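Pectate lyase (Cellvibrio cellulosa, PDB 1GXM) cleaves pectate (polygalacturonic acid) by beta-elimination, the chain here being the catalytic module of a longer enzyme that also carries carbohydrate-binding modules. Local coordinates at residues A[17-20]-A[21-24]; A[158-161]-A[162-165]; A[166-169]-A[170-174]; A[276-279]-A[280-283]; A[302-306]-A[307-311]. All coordinates share one frame; numbering follows the deposited sequence.

Interaction 1 of 5, residues A[17-20]-A[21-24]; sequences DGNP and AANW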
loop_
_atom_site.group_PDB
_atom_site.type_symbol
_atom_site.label_atom_id
_atom_site.label_comp_id
_atom_site.label_asym_id
_atom_site.label_seq_id
_atom_site.Cartn_x
_atom_site.Cartn_y
_atom_site.Cartn_z
ATOM N N ASP A 17 15.997 7.525 -2.605
ATOM C CA ASP A 17 16.297 8.137 -1.317
ATOM C C ASP A 17 15.146 9.031 -0.865
ATOM O O ASP A 17 14.873 10.056 -1.479
ATOM C CB ASP A 17 17.580 8.966 -1.398
ATOM C CG ASP A 17 18.019 9.497 -0.035
ATOM O OD1 ASP A 17 17.967 8.722 0.933
ATOM O OD2 ASP A 17 18.431 10.667 0.163
ATOM N N GLY A 18 14.498 8.635 0.224
ATOM C CA GLY A 18 13.318 9.310 0.738
ATOM C C GLY A 18 11.986 8.766 0.231
ATOM O O GLY A 18 10.934 9.248 0.601
ATOM N N ASN A 19 12.029 7.770 -0.638
ATOM C CA ASN A 19 10.798 7.229 -1.185
ATOM C C ASN A 19 10.132 6.354 -0.132
ATOM O O ASN A 19 10.741 5.406 0.350
ATOM C CB ASN A 19 11.085 6.431 -2.445
ATOM C CG ASN A 19 9.832 5.836 -3.048
ATOM O OD1 ASN A 19 9.134 5.059 -2.408
ATOM N ND2 ASN A 19 9.552 6.186 -4.296
ATOM N N PRO A 20 8.912 6.681 0.271
ATOM C CA PRO A 20 8.260 5.944 1.359
ATOM C C PRO A 20 8.168 4.435 1.151
ATOM O O PRO A 20 8.278 3.655 2.099
ATOM C CB PRO A 20 6.867 6.574 1.419
ATOM C CG PRO A 20 7.058 7.917 0.907
ATOM C CD PRO A 20 8.093 7.831 -0.154
ATOM N N ALA A 21 7.906 4.019 -0.081
ATOM C CA ALA A 21 7.795 2.597 -0.387
ATOM C C ALA A 21 9.149 1.896 -0.276
ATOM O O ALA A 21 9.249 0.798 0.247
ATOM C CB ALA A 21 7.208 2.422 -1.767
ATOM N N ALA A 22 10.190 2.539 -0.770
ATOM C CA ALA A 22 11.533 2.015 -0.647
ATOM C C ALA A 22 11.949 1.962 0.826
ATOM O O ALA A 22 12.607 1.011 1.263
ATOM C CB ALA A 22 12.502 2.886 -1.410
ATOM N N ASN A 23 11.571 2.976 1.594
ATOM C CA ASN A 23 11.890 2.994 3.016
ATOM C C ASN A 23 11.191 1.819 3.705
ATOM O O ASN A 23 11.769 1.124 4.549
ATOM C CB ASN A 23 11.445 4.295 3.659
ATOM C CG ASN A 23 12.355 5.471 3.350
ATOM O OD1 ASN A 23 11.976 6.627 3.572
ATOM N ND2 ASN A 23 13.540 5.196 2.860
ATOM N N TRP A 24 9.934 1.586 3.357
ATOM C CA TRP A 24 9.214 0.464 3.924
ATOM C C TRP A 24 9.943 -0.851 3.621
ATOM O O TRP A 24 10.124 -1.714 4.488
ATOM C CB TRP A 24 7.758 0.399 3.405
ATOM C CG TRP A 24 7.196 -0.910 3.733
ATOM C CD1 TRP A 24 6.659 -1.286 4.923
ATOM C CD2 TRP A 24 7.235 -2.063 2.917
ATOM N NE1 TRP A 24 6.351 -2.617 4.889
ATOM C CE2 TRP A 24 6.693 -3.119 3.665
ATOM C CE3 TRP A 24 7.664 -2.325 1.604
ATOM C CZ2 TRP A 24 6.580 -4.407 3.159
ATOM C CZ3 TRP A 24 7.539 -3.611 1.109
ATOM C CH2 TRP A 24 7.018 -4.624 1.886
HETATM O O HOH W 1 15.500 6.836 1.995
#

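Interaction 2 of 5, residues A[158-161]-A[162-165]; sequences VFSD and NDRT. Unlike the reference sequence in segment 162-165: N162 (reference Ser).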
loop_
_atom_site.group_PDB
_atom_site.type_symbol
_atom_site.label_atom_id
_atom_site.label_comp_id
_atom_site.label_asym_id
_atom_site.label_seq_id
_atom_site.Cartn_x
_atom_site.Cartn_y
_atom_site.Cartn_z
ATOM N N VAL A 158 18.426 -15.766 -5.949
ATOM C CA VAL A 158 17.032 -16.083 -5.649
ATOM C C VAL A 158 16.196 -16.145 -6.919
ATOM O O VAL A 158 15.361 -17.015 -7.061
ATOM C CB VAL A 158 16.426 -15.135 -4.578
ATOM C CG1 VAL A 158 16.406 -13.676 -5.011
ATOM C CG2 VAL A 158 15.023 -15.585 -4.220
ATOM N N PHE A 159 16.449 -15.227 -7.844
ATOM C CA PHE A 159 15.704 -15.154 -9.077
ATOM C C PHE A 159 16.608 -15.191 -10.272
ATOM O O PHE A 159 17.738 -14.709 -10.221
ATOM C CB PHE A 159 14.890 -13.862 -9.096
ATOM C CG PHE A 159 13.850 -13.796 -8.013
ATOM C CD1 PHE A 159 12.952 -14.837 -7.832
ATOM C CD2 PHE A 159 13.774 -12.704 -7.187
ATOM C CE1 PHE A 159 11.986 -14.777 -6.840
ATOM C CE2 PHE A 159 12.797 -12.639 -6.176
ATOM C CZ PHE A 159 11.923 -13.674 -6.006
ATOM N N SER A 160 16.061 -15.714 -11.353
ATOM C CA SER A 160 16.695 -15.720 -12.660
ATOM C C SER A 160 16.201 -14.563 -13.509
ATOM O O SER A 160 15.260 -13.857 -13.144
ATOM C CB SER A 160 16.333 -17.017 -13.377
ATOM O OG SER A 160 14.963 -17.017 -13.733
ATOM N N ASP A 161 16.815 -14.380 -14.669
ATOM C CA ASP A 161 16.341 -13.406 -15.644
ATOM C C ASP A 161 14.889 -13.659 -16.052
ATOM O O ASP A 161 14.113 -12.714 -16.207
ATOM C CB ASP A 161 17.201 -13.456 -16.910
ATOM C CG ASP A 161 18.562 -12.847 -16.726
ATOM O OD1 ASP A 161 18.813 -12.149 -15.718
ATOM O OD2 ASP A 161 19.471 -13.015 -17.572
ATOM N N ASN A 162 14.533 -14.924 -16.247
ATOM C CA ASN A 162 13.170 -15.285 -16.626
ATOM C C ASN A 162 12.159 -14.926 -15.532
ATOM O O ASN A 162 11.062 -14.455 -15.818
ATOM C CB ASN A 162 13.075 -16.764 -16.998
ATOM C CG ASN A 162 13.696 -17.058 -18.354
ATOM O OD1 ASN A 162 13.934 -16.146 -19.163
ATOM N ND2 ASN A 162 13.948 -18.339 -18.616
ATOM N N ASP A 163 12.554 -15.131 -14.288
ATOM C CA ASP A 163 11.726 -14.734 -13.155
ATOM C C ASP A 163 11.545 -13.244 -13.164
ATOM O O ASP A 163 10.441 -12.755 -12.994
ATOM C CB ASP A 163 12.394 -15.090 -11.848
ATOM C CG ASP A 163 12.518 -16.566 -11.640
ATOM O OD1 ASP A 163 11.727 -17.341 -12.229
ATOM O OD2 ASP A 163 13.396 -17.019 -10.892
ATOM N N ARG A 164 12.642 -12.522 -13.332
ATOM C CA ARG A 164 12.571 -11.057 -13.371
ATOM C C ARG A 164 11.697 -10.551 -14.497
ATOM O O ARG A 164 11.020 -9.555 -14.333
ATOM C CB ARG A 164 13.953 -10.439 -13.419
ATOM C CG ARG A 164 14.652 -10.527 -12.107
ATOM C CD ARG A 164 15.974 -9.819 -12.062
ATOM N NE ARG A 164 16.976 -10.652 -12.716
ATOM C CZ ARG A 164 17.651 -11.613 -12.112
ATOM N NH1 ARG A 164 17.511 -11.833 -10.814
ATOM N NH2 ARG A 164 18.523 -12.346 -12.799
ATOM N N THR A 165 11.679 -11.239 -15.632
ATOM C CA THR A 165 10.791 -10.863 -16.724
ATOM C C THR A 165 9.343 -10.971 -16.276
ATOM O O THR A 165 8.530 -10.121 -16.595
ATOM C CB THR A 165 11.048 -11.765 -17.936
ATOM O OG1 THR A 165 12.350 -11.449 -18.428
ATOM C CG2 THR A 165 10.085 -11.480 -19.103
HETATM O O HOH W 2 16.994 -9.526 -15.451
#

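Interaction 3 of 5, residues A[166-169]-A[170-174]; sequences RFKT and AVTKG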
loop_
_atom_site.group_PDB
_atom_site.type_symbol
_atom_site.label_atom_id
_atom_site.label_comp_id
_atom_site.label_asym_id
_atom_site.label_seq_id
_atom_site.Cartn_x
_atom_site.Cartn_y
_atom_site.Cartn_z
ATOM N N ARG A 166 9.027 -12.057 -15.590
ATOM C CA ARG A 166 7.685 -12.255 -15.104
ATOM C C ARG A 166 7.316 -11.178 -14.098
ATOM O O ARG A 166 6.216 -10.673 -14.120
ATOM C CB ARG A 166 7.534 -13.603 -14.449
ATOM C CG ARG A 166 6.095 -13.926 -14.117
ATOM C CD ARG A 166 5.946 -15.318 -13.605
ATOM N NE ARG A 166 4.579 -15.639 -13.206
ATOM C CZ ARG A 166 4.258 -16.301 -12.099
ATOM N NH1 ARG A 166 5.193 -16.683 -11.240
ATOM N NH2 ARG A 166 2.989 -16.555 -11.829
ATOM N N PHE A 167 8.252 -10.833 -13.239
ATOM C CA PHE A 167 8.007 -9.774 -12.253
ATOM C C PHE A 167 7.879 -8.428 -12.914
ATOM O O PHE A 167 7.034 -7.651 -12.520
ATOM C CB PHE A 167 9.091 -9.717 -11.198
ATOM C CG PHE A 167 9.288 -10.999 -10.453
ATOM C CD1 PHE A 167 8.275 -11.925 -10.348
ATOM C CD2 PHE A 167 10.505 -11.287 -9.886
ATOM C CE1 PHE A 167 8.466 -13.115 -9.690
ATOM C CE2 PHE A 167 10.708 -12.480 -9.217
ATOM C CZ PHE A 167 9.675 -13.393 -9.119
ATOM N N LYS A 168 8.700 -8.141 -13.923
ATOM C CA LYS A 168 8.558 -6.892 -14.642
ATOM C C LYS A 168 7.177 -6.791 -15.275
ATOM O O LYS A 168 6.537 -5.744 -15.236
ATOM C CB LYS A 168 9.631 -6.727 -15.713
ATOM C CG LYS A 168 9.543 -5.383 -16.365
ATOM C CD LYS A 168 10.642 -5.128 -17.341
ATOM C CE LYS A 168 10.446 -3.768 -17.987
ATOM N NZ LYS A 168 11.474 -3.491 -19.042
ATOM N N THR A 169 6.701 -7.882 -15.853
ATOM C CA THR A 169 5.379 -7.923 -16.448
ATOM C C THR A 169 4.318 -7.627 -15.373
ATOM O O THR A 169 3.420 -6.839 -15.583
ATOM C CB THR A 169 5.144 -9.281 -17.108
ATOM O OG1 THR A 169 6.026 -9.384 -18.243
ATOM C CG2 THR A 169 3.716 -9.443 -17.639
ATOM N N ALA A 170 4.439 -8.248 -14.208
ATOM C CA ALA A 170 3.475 -8.013 -13.127
ATOM C C ALA A 170 3.520 -6.553 -12.671
ATOM O O ALA A 170 2.493 -5.944 -12.418
ATOM C CB ALA A 170 3.768 -8.940 -11.970
ATOM N N VAL A 171 4.708 -5.994 -12.581
ATOM C CA VAL A 171 4.854 -4.591 -12.187
ATOM C C VAL A 171 4.252 -3.675 -13.233
ATOM O O VAL A 171 3.559 -2.723 -12.903
ATOM C CB VAL A 171 6.314 -4.240 -11.906
ATOM C CG1 VAL A 171 6.514 -2.751 -11.705
ATOM C CG2 VAL A 171 6.787 -4.975 -10.686
ATOM N N THR A 172 4.496 -3.980 -14.494
ATOM C CA THR A 172 3.940 -3.212 -15.590
ATOM C C THR A 172 2.431 -3.256 -15.584
ATOM O O THR A 172 1.772 -2.243 -15.764
ATOM C CB THR A 172 4.474 -3.745 -16.909
ATOM O OG1 THR A 172 5.899 -3.638 -16.879
ATOM C CG2 THR A 172 4.036 -2.883 -18.036
ATOM N N LYS A 173 1.882 -4.445 -15.394
ATOM C CA LYS A 173 0.437 -4.593 -15.313
ATOM C C LYS A 173 -0.117 -3.827 -14.118
ATOM O O LYS A 173 -1.149 -3.221 -14.220
ATOM C CB LYS A 173 0.046 -6.061 -15.208
ATOM C CG LYS A 173 0.224 -6.827 -16.504
ATOM C CD LYS A 173 0.131 -8.337 -16.302
ATOM C CE LYS A 173 -1.202 -8.790 -15.803
ATOM N NZ LYS A 173 -1.228 -10.273 -15.721
ATOM N N GLY A 174 0.566 -3.899 -12.987
ATOM C CA GLY A 174 0.123 -3.189 -11.797
ATOM C C GLY A 174 0.139 -1.697 -12.004
ATOM O O GLY A 174 -0.761 -0.961 -11.572
#

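Interaction 4 of 5, residues A[276-279]-A[280-283]; sequences MWYR and FYDL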
loop_
_atom_site.group_PDB
_atom_site.type_symbol
_atom_site.label_atom_id
_atom_site.label_comp_id
_atom_site.label_asym_id
_atom_site.label_seq_id
_atom_site.Cartn_x
_atom_site.Cartn_y
_atom_site.Cartn_z
ATOM N N MET A 276 -3.900 19.135 7.801
ATOM C CA MET A 276 -4.469 17.818 8.048
ATOM C C MET A 276 -5.050 17.306 6.747
ATOM O O MET A 276 -5.613 18.050 5.950
ATOM C CB MET A 276 -5.573 17.880 9.101
ATOM C CG MET A 276 -6.005 16.532 9.603
ATOM S SD MET A 276 -7.534 16.587 10.520
ATOM C CE MET A 276 -8.718 16.531 9.148
ATOM N N TRP A 277 -4.954 16.004 6.572
ATOM C CA TRP A 277 -5.638 15.333 5.483
ATOM C C TRP A 277 -6.688 14.422 6.058
ATOM O O TRP A 277 -6.514 13.832 7.117
ATOM C CB TRP A 277 -4.648 14.520 4.623
ATOM C CG TRP A 277 -3.783 15.403 3.799
ATOM C CD1 TRP A 277 -3.984 15.766 2.507
ATOM C CD2 TRP A 277 -2.606 16.106 4.237
ATOM N NE1 TRP A 277 -3.003 16.635 2.101
ATOM C CE2 TRP A 277 -2.136 16.846 3.140
ATOM C CE3 TRP A 277 -1.874 16.139 5.423
ATOM C CZ2 TRP A 277 -1.004 17.630 3.199
ATOM C CZ3 TRP A 277 -0.737 16.909 5.474
ATOM C CH2 TRP A 277 -0.313 17.646 4.368
ATOM N N TYR A 278 -7.802 14.315 5.350
ATOM C CA TYR A 278 -8.812 13.349 5.695
ATOM C C TYR A 278 -8.453 11.969 5.171
ATOM O O TYR A 278 -7.778 11.818 4.153
ATOM C CB TYR A 278 -10.163 13.757 5.137
ATOM C CG TYR A 278 -10.722 14.993 5.790
ATOM C CD1 TYR A 278 -10.412 16.258 5.322
ATOM C CD2 TYR A 278 -11.555 14.895 6.887
ATOM C CE1 TYR A 278 -10.929 17.384 5.935
ATOM C CE2 TYR A 278 -12.064 16.015 7.510
ATOM C CZ TYR A 278 -11.758 17.249 7.023
ATOM O OH TYR A 278 -12.279 18.353 7.655
ATOM N N ARG A 279 -8.936 10.953 5.860
ATOM C CA ARG A 279 -8.798 9.602 5.359
ATOM C C ARG A 279 -9.661 9.349 4.124
ATOM O O ARG A 279 -9.253 8.589 3.235
ATOM C CB ARG A 279 -9.144 8.618 6.452
ATOM C CG ARG A 279 -8.821 7.191 6.132
ATOM C CD ARG A 279 -8.654 6.409 7.356
ATOM N NE ARG A 279 -8.236 5.046 7.113
ATOM C CZ ARG A 279 -7.861 4.237 8.066
ATOM N NH1 ARG A 279 -7.874 4.652 9.309
ATOM N NH2 ARG A 279 -7.488 3.007 7.780
ATOM N N PHE A 280 -10.827 9.975 4.093
ATOM C CA PHE A 280 -11.800 9.796 3.021
ATOM C C PHE A 280 -12.239 11.139 2.493
ATOM O O PHE A 280 -12.663 11.993 3.261
ATOM C CB PHE A 280 -13.029 9.067 3.537
ATOM C CG PHE A 280 -12.726 7.760 4.200
ATOM C CD1 PHE A 280 -12.499 6.617 3.450
ATOM C CD2 PHE A 280 -12.667 7.673 5.574
ATOM C CE1 PHE A 280 -12.196 5.439 4.071
ATOM C CE2 PHE A 280 -12.368 6.496 6.193
ATOM C CZ PHE A 280 -12.154 5.363 5.438
ATOM N N TYR A 281 -12.174 11.295 1.181
ATOM C CA TYR A 281 -12.706 12.460 0.503
ATOM C C TYR A 281 -13.770 12.039 -0.483
ATOM O O TYR A 281 -13.641 11.037 -1.177
ATOM C CB TYR A 281 -11.635 13.162 -0.309
ATOM C CG TYR A 281 -10.595 13.834 0.515
ATOM C CD1 TYR A 281 -9.512 13.137 0.989
ATOM C CD2 TYR A 281 -10.715 15.172 0.839
ATOM C CE1 TYR A 281 -8.543 13.759 1.731
ATOM C CE2 TYR A 281 -9.766 15.801 1.596
ATOM C CZ TYR A 281 -8.669 15.103 2.039
ATOM O OH TYR A 281 -7.690 15.704 2.804
ATOM N N ASP A 282 -14.804 12.846 -0.594
ATOM C CA ASP A 282 -15.835 12.575 -1.574
ATOM C C ASP A 282 -15.244 12.627 -2.983
ATOM O O ASP A 282 -14.525 13.568 -3.330
ATOM C CB ASP A 282 -16.969 13.573 -1.424
ATOM C CG ASP A 282 -18.088 13.312 -2.370
ATOM O OD1 ASP A 282 -18.047 13.808 -3.527
ATOM O OD2 ASP A 282 -19.022 12.595 -2.041
ATOM N N LEU A 283 -15.585 11.638 -3.803
ATOM C CA LEU A 283 -15.017 11.492 -5.127
ATOM C C LEU A 283 -15.211 12.728 -5.982
ATOM O O LEU A 283 -14.349 13.073 -6.751
ATOM C CB LEU A 283 -15.634 10.286 -5.817
ATOM C CG LEU A 283 -15.146 8.955 -5.279
ATOM C CD1 LEU A 283 -16.018 7.858 -5.809
ATOM C CD2 LEU A 283 -13.699 8.663 -5.652
#

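Interaction 5 of 5, residues A[302-306]-A[307-311]; sequences TQMSL and ERRTG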
loop_
_atom_site.group_PDB
_atom_site.type_symbol
_atom_site.label_atom_id
_atom_site.label_comp_id
_atom_site.label_asym_id
_atom_site.label_seq_id
_atom_site.Cartn_x
_atom_site.Cartn_y
_atom_site.Cartn_z
ATOM N N THR A 302 -18.507 14.606 15.007
ATOM C CA THR A 302 -19.176 14.500 16.301
ATOM C C THR A 302 -20.490 13.732 16.207
ATOM O O THR A 302 -21.016 13.315 17.225
ATOM C CB THR A 302 -19.396 15.902 16.942
ATOM O OG1 THR A 302 -20.329 16.652 16.167
ATOM C CG2 THR A 302 -18.124 16.726 16.930
ATOM N N GLN A 303 -20.975 13.513 14.988
ATOM C CA GLN A 303 -22.171 12.699 14.729
ATOM C C GLN A 303 -21.875 11.199 14.743
ATOM O O GLN A 303 -22.792 10.376 14.694
ATOM C CB GLN A 303 -22.784 13.051 13.362
ATOM C CG GLN A 303 -23.370 14.385 13.021
ATOM C CD GLN A 303 -23.845 14.372 11.556
ATOM O OE1 GLN A 303 -23.157 14.885 10.648
ATOM N NE2 GLN A 303 -24.982 13.729 11.318
ATOM N N MET A 304 -20.596 10.842 14.752
ATOM C CA MET A 304 -20.182 9.454 14.690
ATOM C C MET A 304 -20.357 8.749 16.017
ATOM O O MET A 304 -20.258 9.375 17.067
ATOM C CB MET A 304 -18.686 9.413 14.338
ATOM C CG MET A 304 -18.177 8.049 13.929
ATOM S SD MET A 304 -16.425 8.124 13.574
ATOM C CE MET A 304 -16.466 9.072 12.101
ATOM N N SER A 305 -20.556 7.439 15.986
ATOM C CA SER A 305 -20.508 6.643 17.199
ATOM C C SER A 305 -19.170 6.831 17.893
ATOM O O SER A 305 -18.129 6.979 17.265
ATOM C CB SER A 305 -20.719 5.167 16.912
ATOM O OG SER A 305 -19.681 4.612 16.144
ATOM N N LEU A 306 -19.209 6.827 19.213
ATOM C CA LEU A 306 -18.010 6.976 20.003
ATOM C C LEU A 306 -16.982 5.921 19.626
ATOM O O LEU A 306 -15.793 6.191 19.475
ATOM C CB LEU A 306 -18.389 6.834 21.469
ATOM C CG LEU A 306 -17.249 7.013 22.429
ATOM C CD1 LEU A 306 -16.697 8.434 22.382
ATOM C CD2 LEU A 306 -17.759 6.720 23.817
ATOM N N GLU A 307 -17.438 4.689 19.457
ATOM C CA GLU A 307 -16.530 3.599 19.185
ATOM C C GLU A 307 -15.780 3.784 17.853
ATOM O O GLU A 307 -14.610 3.457 17.757
ATOM C CB GLU A 307 -17.250 2.247 19.213
ATOM C CG GLU A 307 -16.307 1.060 19.080
ATOM C CD GLU A 307 -15.988 0.674 17.637
ATOM O OE1 GLU A 307 -16.761 1.034 16.732
ATOM O OE2 GLU A 307 -14.976 -0.033 17.438
ATOM N N ARG A 308 -16.472 4.250 16.825
ATOM C CA ARG A 308 -15.797 4.441 15.541
ATOM C C ARG A 308 -14.924 5.691 15.547
ATOM O O ARG A 308 -13.932 5.732 14.857
ATOM C CB ARG A 308 -16.772 4.481 14.365
ATOM C CG ARG A 308 -17.264 3.103 13.916
ATOM C CD ARG A 308 -16.204 2.244 13.289
ATOM N NE ARG A 308 -15.347 1.619 14.287
ATOM C CZ ARG A 308 -14.187 1.053 14.047
ATOM N NH1 ARG A 308 -13.683 1.044 12.828
ATOM N NH2 ARG A 308 -13.491 0.527 15.027
ATOM N N ARG A 309 -15.294 6.716 16.300
ATOM C CA ARG A 309 -14.484 7.927 16.318
ATOM C C ARG A 309 -13.178 7.676 17.047
ATOM O O ARG A 309 -12.140 8.200 16.666
ATOM C CB ARG A 309 -15.248 9.075 16.954
ATOM C CG ARG A 309 -14.496 10.408 16.857
ATOM C CD ARG A 309 -15.296 11.633 17.250
ATOM N NE ARG A 309 -15.909 11.414 18.551
ATOM C CZ ARG A 309 -17.190 11.154 18.769
ATOM N NH1 ARG A 309 -18.074 11.166 17.792
ATOM N NH2 ARG A 309 -17.587 10.894 19.990
ATOM N N THR A 310 -13.226 6.846 18.084
ATOM C CA THR A 310 -12.023 6.555 18.865
ATOM C C THR A 310 -11.252 5.350 18.303
ATOM O O THR A 310 -10.045 5.244 18.488
ATOM C CB THR A 310 -12.358 6.278 20.340
ATOM O OG1 THR A 310 -13.290 5.189 20.419
ATOM C CG2 THR A 310 -13.036 7.457 20.973
ATOM N N GLY A 311 -11.938 4.452 17.599
ATOM C CA GLY A 311 -11.355 3.186 17.192
ATOM C C GLY A 311 -10.745 3.152 15.811
ATOM O O GLY A 311 -10.146 2.185 15.423
HETATM O O HOH W 3 -19.514 1.807 16.447
#

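Interaction 1 of 5, residues A[17-20]-A[21-24]
A21 meets N19 at the first turn of helix 20-28, and the encounter is made by a single amide oxygen. N19 OD1 lies 2.8 Å from A21 N, but the bond is bent and weak, and the same oxygen touches the methyl group A21 CB at 3.3 Å. A22 makes the better use of it: A22 N donates almost straight to N19 OD1 over 3.2 Å, arriving above the plane of the amide and not in line with a lone pair. What brings the oxygen here is the first torsion of N19, with CG opposite the backbone N (chi1 180°), which folds the amide back over the helix start, while ND2 donates to A224 O of helix 219-226. A22 CB also rests against N19 CB, at 4.0 Å. N23 comes next and closes the first backbone turn, its N donating to N19 O at 2.9 Å. Its side chain leans back over that carbonyl, CG 3.4 Å from N19 O, and its ND2 hands a hydrogen to a water that also takes one from G18 N and gives one to D17 OD1, so the loop is tied to the helix by solvent as well. W24 N follows with a bond of 2.9 Å to P20 O, while its indole leaves the turn and stacks on Y139 of helix 136-148. P20 fills the first helical position, where a missing N-H costs nothing. The whole is a classic asparagine N-cap: a side-chain carbonyl serves the backbone amides that the opening turn of a helix cannot pair internally.

Interaction 2 of 5, residues A[158-161]-A[162-165]
S160 and D163 form a capping box at the start of helix 161-181, each side chain accepting from the backbone N-H of the other. D163 N donates to S160 OG over 3.1 Å, and S160 N returns the favour to D163 OD2 over 3.0 Å in a bond of 174°, entering from above the carboxylate plane. The serine hydroxyl reaches the helix because OG sits between its own backbone N and carbonyl carbon (chi1 70°). D163 OD2 is in addition salt-bridged to R100, so the residue that completes the box is itself positioned from a neighbouring helix. The same oxygen lies at the edge of the F159 ring, 3.8 Å from CD1, with ring and carboxylate nearly perpendicular.

R164 doubles back along the cap from the other flank. Its chain bends at CG-CD, laying the guanidinium flat over the S160 peptide, with S160 O 3.4 Å above the plane of the group near its centre. From there NH2 runs in that plane to D161 OD1, a straight salt bridge of 2.9 Å. NH1 takes F159 O, also at 2.9 Å, but steeply above that carbonyl's plane, and a water joins NE to D161 OD1. The bonds to F159 O and D161 OD1 fix the rotation of the guanidinium, with S160 O packed over its face, while R164 N still makes its routine helical bond to S160 O.

The turn leads out of the loop that follows helix 136-148. V158 and F159 pack their side chains against helix 93-109, touching V99, and R100 of that helix also reaches V158 O.

Interaction 3 of 5, residues A[166-169]-A[170-174]
R166 to K173 run as regular alpha-helix, with A170 N, V171 N, T172 N and K173 N bonded to the carbonyls of R166, F167, K168 and T169 respectively, at 2.8 to 3.0 Å. One side chain joins this pattern. T172 OG1 donates to K168 O over 2.7 Å, from 40° above the carbonyl plane, so that this oxygen is gripped twice by one residue, through its backbone N and its hydroxyl. The geometry follows from the threonine torsion: OG1 lies beside its own backbone N and opposite the carbonyl carbon (chi1 -59°), which turns it back toward the preceding turn. K168 itself extends outward, its CG merely brushing that hydroxyl.

A second pair four residues apart is apolar where it touches. T169 CG2 meets K173 CD at 4.0 Å. The first torsion of the lysine (chi1 -73°) sets CG beside its own backbone N and 3.3 Å from T169 O, and the bend at CG-CD only redirects the end of the chain. T169 OG1 faces the other way along the chain, to T165 O. On the inner side V171 CG2 rests on F167 O, again at 3.3 Å.

This division of polar and apolar faces matches the surroundings of helix 161-181. F167 packs between helix 93-109 and helix 136-148, A170 touches V107 of the first, V171 reaches L144 of the second, and R166 stretches to N104 on helix 93-109.

Interaction 4 of 5, residues A[276-279]-A[280-283]
Y278 and Y281 sit on either side of a kink: strand 274-278 is interrupted at R279, whose backbone takes a helix-like conformation, and extended geometry resumes in strand 280-281. The kink hands the chain from one small antiparallel sheet, where 274-278 pairs with 315-316, to another, where 280-281 pairs with 214-215.

The turn brings the Y281 ring back alongside the preceding strand. Y278 CB lies over its face, a CH-pi contact 4.0 Å from the centroid, and the Y278 ring directs an edge at the same face. The two planes stand at 84°, an offset edge-to-face pair with centroids 5.6 Å apart. The phenol continues to the backbone, Y281 OH accepting from Y278 N over 2.9 Å; it is also hydrogen-bonded to T251 O, so one hydroxyl joins the kinked strand to a third piece of chain. With Y281 CG beside its own backbone N and opposite the carbonyl carbon (chi1 -69°), the ring runs back along the chain toward W277. M276 CE lies over one face of the Y278 ring.

On the other flank R279 and F280 project side by side in the same direction. The arginine is extended, and its CG lies over the F280 ring, 3.9 Å from the centroid, a second CH-pi contact. The guanidinium plane is nearly parallel to that ring, at 7°; beyond, the group makes a cation-pi contact with Y312, and NH1 donates to S313 O. The nearest side-chain approach of this pair is R279 CG to F280 CE2, 3.6 Å.

Interaction 5 of 5, residues A[302-306]-A[307-311]
M304 and R309 approach with the thioether tucked against the start of the helix: M304 SD lies 3.3 Å from R309 N and 3.7 Å from R308 CB. R309 turns back over the loop, bent at CG-CD (chi3 51°), so that S305 O lies over one face of its guanidinium and L306 CD1 comes obliquely to within 3.5 Å of NH2. NH1 makes only a weak bond to M304 O; the firmer grip comes from the carbonyls of A263, A264 and I301. S305 is the N-cap, its OG accepting from R308 N over 3.3 Å and also hydrogen-bonded to D292 OD1.

T310 and L306 cross one residue further on. T310 N and T310 OG1 reach L306 O from opposite faces of the carbonyl, at 3.0 and 2.9 Å. Next to them R308 curls round to E307 and holds it side-on, NE to OE1 and NH2 to OE2, while a water links OE1 to S305 OG.

The two arginines are thus accommodated differently. R308 shares the E307 carboxylate with R293, which probably allows these two guanidiniums to lie close together, whereas R309 is hydrogen-bonded to peptide carbonyls, whose dipoles would be expected to stabilise its positive charge.

In the fold
Followed from the N terminus, the five contacts come in series; none nests in or crosses another, and each closes only a turn or kink of adjacent residues. Interaction 1 starts helix 20-28, which packs on helices 136-148 and 219-226. Interaction 2 starts helix 161-181 and interaction 3 continues it; they touch through F159 CE1 and F167 CZ, 3.5 Å apart, and both lean on helix 93-109. Across the centre of the chain, interaction 4 joins two small antiparallel sheets and interaction 5 opens helix 306-311, their centres about 17 Å apart. Between 158-165 and 302-311 the centres lie about 48 Å apart, so local caps recur at distant parts of the module.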